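PDB 6GHS: TagI restriction endonuclease from Thermocrispum agreste, which is a modification-dependent restriction endonuclease, probably recognising methylated or hydroxymethylated cytosine in DNA through its SRA domain and cutting with its HNH nuclease domain. Local coordinates for residues G8-Y19 / S120-Y128. Sequence-based numbering, arbitrary orientation.
Sequences GHIPGHPEGSTY and SGYRYDGLY
The phenol ring of Y124 passes alongside the turn at H13-P14, its CD2 3.6 Å from P14 O, with G126 N over one face, offset toward the rim. Its CG stands anti to the backbone N (chi1 166°), which sends the hydroxyl across to H9, where OH and ND1 share a hydrogen bond of 2.7 Å. The two rings meet rim to rim with planes at 82°, and L127 CD1 lies over one face of the imidazole, 4.0 Å from the ring centroid in a CH-pi contact. A tyrosine suits this place because it joins a flat apolar body to a polar end; a leucine here would probably leave H9 ND1 without its mate and the imidazole freer to turn.

Beyond the ring the backbones take over. G16 N bonds to Y124 O, and Y124 N to S17 O at 2.8 Å, almost straight at 173°. G16, third in the type II turn P14-S17, has positive phi, where a side chain would press against E15 O, so glycine suits it. Next comes a short antiparallel pairing: T18 and R123 form a non-hydrogen-bonded pair, Y19 and Y122 a hydrogen-bonded one, each N bonded to the other's O.

The N-terminal segment thus adds a short edge strand to the SRA-domain sheet. Strand 104-109 pairs with strand 122-137, R105 touching Y124 and L127, while K153 of strand 145-153 forms a salt bridge with E15, and Y19 packs on helix 22-28.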
loop_
_atom_site.group_PDB
_atom_site.type_symbol
_atom_site.label_atom_id
_atom_site.label_comp_id
_atom_site.label_asym_id
_atom_site.label_seq_id
_atom_site.Cartn_x
_atom_site.Cartn_y
_atom_site.Cartn_z
ATOM N N GLY A 8 9.390 16.859 1.360
ATOM C CA GLY A 8 9.246 16.768 2.799
ATOM C C GLY A 8 9.239 18.152 3.398
ATOM O O GLY A 8 9.104 19.154 2.687
ATOM N N HIS A 9 9.376 18.202 4.720
ATOM C CA HIS A 9 9.452 19.469 5.437
ATOM C C HIS A 9 10.749 20.189 5.067
ATOM O O HIS A 9 11.726 19.550 4.661
ATOM C CB HIS A 9 9.354 19.244 6.946
ATOM C CG HIS A 9 7.982 18.863 7.412
ATOM N ND1 HIS A 9 6.856 19.583 7.077
ATOM C CD2 HIS A 9 7.557 17.854 8.210
ATOM C CE1 HIS A 9 5.794 19.028 7.639
ATOM N NE2 HIS A 9 6.192 17.976 8.332
ATOM N N ILE A 10 10.717 21.520 5.163
ATOM C CA ILE A 10 11.882 22.370 4.917
ATOM C C ILE A 10 12.446 22.815 6.270
ATOM O O ILE A 10 11.685 23.290 7.129
ATOM C CB ILE A 10 11.527 23.599 4.046
ATOM C CG1 ILE A 10 11.112 23.153 2.637
ATOM C CG2 ILE A 10 12.700 24.574 3.956
ATOM C CD1 ILE A 10 12.201 22.448 1.837
ATOM N N PRO A 11 13.778 22.653 6.469
ATOM C CA PRO A 11 14.406 23.135 7.703
ATOM C C PRO A 11 14.106 24.616 7.999
ATOM O O PRO A 11 14.332 25.488 7.149
ATOM C CB PRO A 11 15.906 22.915 7.442
ATOM C CG PRO A 11 15.964 21.791 6.477
ATOM C CD PRO A 11 14.744 21.926 5.615
ATOM N N GLY A 12 13.565 24.870 9.190
ATOM C CA GLY A 12 13.277 26.224 9.651
ATOM C C GLY A 12 11.835 26.665 9.481
ATOM O O GLY A 12 11.433 27.672 10.064
ATOM N N HIS A 13 11.055 25.927 8.692
ATOM C CA HIS A 13 9.687 26.329 8.367
ATOM C C HIS A 13 8.749 25.187 8.734
ATOM O O HIS A 13 8.437 24.326 7.903
ATOM C CB HIS A 13 9.589 26.716 6.901
ATOM C CG HIS A 13 10.503 27.842 6.519
ATOM N ND1 HIS A 13 10.137 29.167 6.623
ATOM C CD2 HIS A 13 11.773 27.837 6.042
ATOM C CE1 HIS A 13 11.139 29.928 6.217
ATOM N NE2 HIS A 13 12.144 29.146 5.858
ATOM N N PRO A 14 8.318 25.159 10.011
ATOM C CA PRO A 14 7.461 24.067 10.449
ATOM C C PRO A 14 6.037 24.255 9.974
ATOM O O PRO A 14 5.662 25.356 9.565
ATOM C CB PRO A 14 7.521 24.161 11.988
ATOM C CG PRO A 14 8.513 25.236 12.314
ATOM C CD PRO A 14 8.578 26.108 11.113
ATOM N N GLU A 15 5.247 23.191 10.045
ATOM C CA GLU A 15 3.818 23.303 9.784
ATOM C C GLU A 15 3.271 24.421 10.656
ATOM O O GLU A 15 3.704 24.578 11.792
ATOM C CB GLU A 15 3.115 21.988 10.092
ATOM C CG GLU A 15 1.609 21.994 9.853
ATOM C CD GLU A 15 0.987 20.608 9.973
ATOM O OE1 GLU A 15 -0.228 20.549 10.231
ATOM O OE2 GLU A 15 1.689 19.574 9.816
ATOM N N GLY A 16 2.358 25.216 10.110
ATOM C CA GLY A 16 1.884 26.435 10.778
ATOM C C GLY A 16 2.508 27.747 10.299
ATOM O O GLY A 16 1.837 28.782 10.362
ATOM N N SER A 17 3.763 27.721 9.821
ATOM C CA SER A 17 4.462 28.933 9.332
ATOM C C SER A 17 3.599 29.779 8.393
ATOM O O SER A 17 2.931 29.227 7.520
ATOM C CB SER A 17 5.745 28.569 8.575
ATOM O OG SER A 17 6.550 27.653 9.289
ATOM N N THR A 18 3.612 31.102 8.582
ATOM C CA THR A 18 2.859 32.045 7.737
ATOM C C THR A 18 3.826 32.938 6.974
ATOM O O THR A 18 4.960 33.150 7.415
ATOM C CB THR A 18 1.906 32.957 8.546
ATOM O OG1 THR A 18 2.633 33.593 9.607
ATOM C CG2 THR A 18 0.733 32.171 9.123
ATOM N N TYR A 19 3.361 33.436 5.822
ATOM C CA TYR A 19 4.127 34.323 4.919
ATOM C C TYR A 19 3.198 35.367 4.275
ATOM O O TYR A 19 1.991 35.146 4.137
ATOM C CB TYR A 19 4.840 33.520 3.819
ATOM C CG TYR A 19 5.611 32.321 4.318
ATOM C CD1 TYR A 19 4.947 31.145 4.672
ATOM C CD2 TYR A 19 6.996 32.351 4.427
ATOM C CE1 TYR A 19 5.636 30.042 5.142
ATOM C CE2 TYR A 19 7.701 31.245 4.888
ATOM C CZ TYR A 19 7.014 30.091 5.246
ATOM O OH TYR A 19 7.698 28.993 5.712
ATOM N N SER A 120 -5.510 36.438 5.741
ATOM C CA SER A 120 -4.572 37.085 4.824
ATOM C C SER A 120 -3.197 36.424 4.847
ATOM O O SER A 120 -2.805 35.819 5.849
ATOM C CB SER A 120 -4.438 38.566 5.155
ATOM O OG SER A 120 -3.744 39.232 4.119
ATOM N N GLY A 121 -2.480 36.557 3.727
ATOM C CA GLY A 121 -1.149 35.970 3.547
ATOM C C GLY A 121 -1.189 34.562 2.974
ATOM O O GLY A 121 -2.060 34.229 2.165
ATOM N N TYR A 122 -0.218 33.750 3.387
ATOM C CA TYR A 122 -0.099 32.345 2.982
ATOM C C TYR A 122 0.406 31.529 4.166
ATOM O O TYR A 122 1.456 31.850 4.714
ATOM C CB TYR A 122 0.907 32.195 1.838
ATOM C CG TYR A 122 0.432 32.701 0.507
ATOM C CD1 TYR A 122 0.721 33.986 0.091
ATOM C CD2 TYR A 122 -0.290 31.885 -0.353
ATOM C CE1 TYR A 122 0.291 34.458 -1.141
ATOM C CE2 TYR A 122 -0.725 32.346 -1.587
ATOM C CZ TYR A 122 -0.432 33.634 -1.975
ATOM O OH TYR A 122 -0.851 34.099 -3.195
ATOM N N ARG A 123 -0.321 30.480 4.552
ATOM C CA ARG A 123 0.133 29.541 5.589
ATOM C C ARG A 123 0.632 28.232 4.944
ATOM O O ARG A 123 0.060 27.754 3.954
ATOM C CB ARG A 123 -0.999 29.252 6.590
ATOM C CG ARG A 123 -0.571 28.412 7.794
ATOM C CD ARG A 123 -1.716 27.994 8.710
ATOM N NE ARG A 123 -2.925 27.546 7.998
ATOM C CZ ARG A 123 -4.033 28.271 7.794
ATOM N NH1 ARG A 123 -4.155 29.518 8.253
ATOM N NH2 ARG A 123 -5.051 27.733 7.125
ATOM N N TYR A 124 1.695 27.663 5.508
ATOM C CA TYR A 124 2.149 26.332 5.128
ATOM C C TYR A 124 1.426 25.301 6.001
ATOM O O TYR A 124 1.658 25.261 7.203
ATOM C CB TYR A 124 3.668 26.219 5.287
ATOM C CG TYR A 124 4.191 24.793 5.236
ATOM C CD1 TYR A 124 3.849 23.932 4.188
ATOM C CD2 TYR A 124 5.025 24.304 6.232
ATOM C CE1 TYR A 124 4.314 22.629 4.146
ATOM C CE2 TYR A 124 5.495 23.004 6.194
ATOM C CZ TYR A 124 5.142 22.172 5.150
ATOM O OH TYR A 124 5.623 20.885 5.125
ATOM N N ASP A 125 0.573 24.464 5.400
ATOM C CA ASP A 125 -0.232 23.479 6.146
ATOM C C ASP A 125 0.306 22.043 6.129
ATOM O O ASP A 125 -0.459 21.091 6.268
ATOM C CB ASP A 125 -1.679 23.497 5.636
ATOM C CG ASP A 125 -2.381 24.797 5.940
ATOM O OD1 ASP A 125 -1.688 25.795 6.217
ATOM O OD2 ASP A 125 -3.628 24.832 5.906
ATOM N N GLY A 126 1.619 21.878 6.006
ATOM C CA GLY A 126 2.238 20.542 6.059
ATOM C C GLY A 126 2.108 19.651 4.829
ATOM O O GLY A 126 1.624 20.070 3.781
ATOM N N LEU A 127 2.529 18.401 4.983
ATOM C CA LEU A 127 2.625 17.458 3.877
ATOM C C LEU A 127 1.325 16.677 3.636
ATOM O O LEU A 127 0.658 16.230 4.574
ATOM C CB LEU A 127 3.754 16.466 4.148
ATOM C CG LEU A 127 5.127 17.004 4.560
ATOM C CD1 LEU A 127 6.008 15.862 5.046
ATOM C CD2 LEU A 127 5.807 17.754 3.425
ATOM N N TYR A 128 0.987 16.524 2.359
ATOM C CA TYR A 128 -0.099 15.661 1.900
ATOM C C TYR A 128 0.446 14.621 0.921
ATOM O O TYR A 128 1.521 14.793 0.328
ATOM C CB TYR A 128 -1.176 16.475 1.202
ATOM C CG TYR A 128 -2.021 17.326 2.118
ATOM C CD1 TYR A 128 -1.448 18.302 2.944
ATOM C CD2 TYR A 128 -3.408 17.180 2.138
ATOM C CE1 TYR A 128 -2.229 19.089 3.769
ATOM C CE2 TYR A 128 -4.200 17.964 2.964
ATOM C CZ TYR A 128 -3.608 18.916 3.780
ATOM O OH TYR A 128 -4.391 19.695 4.608
#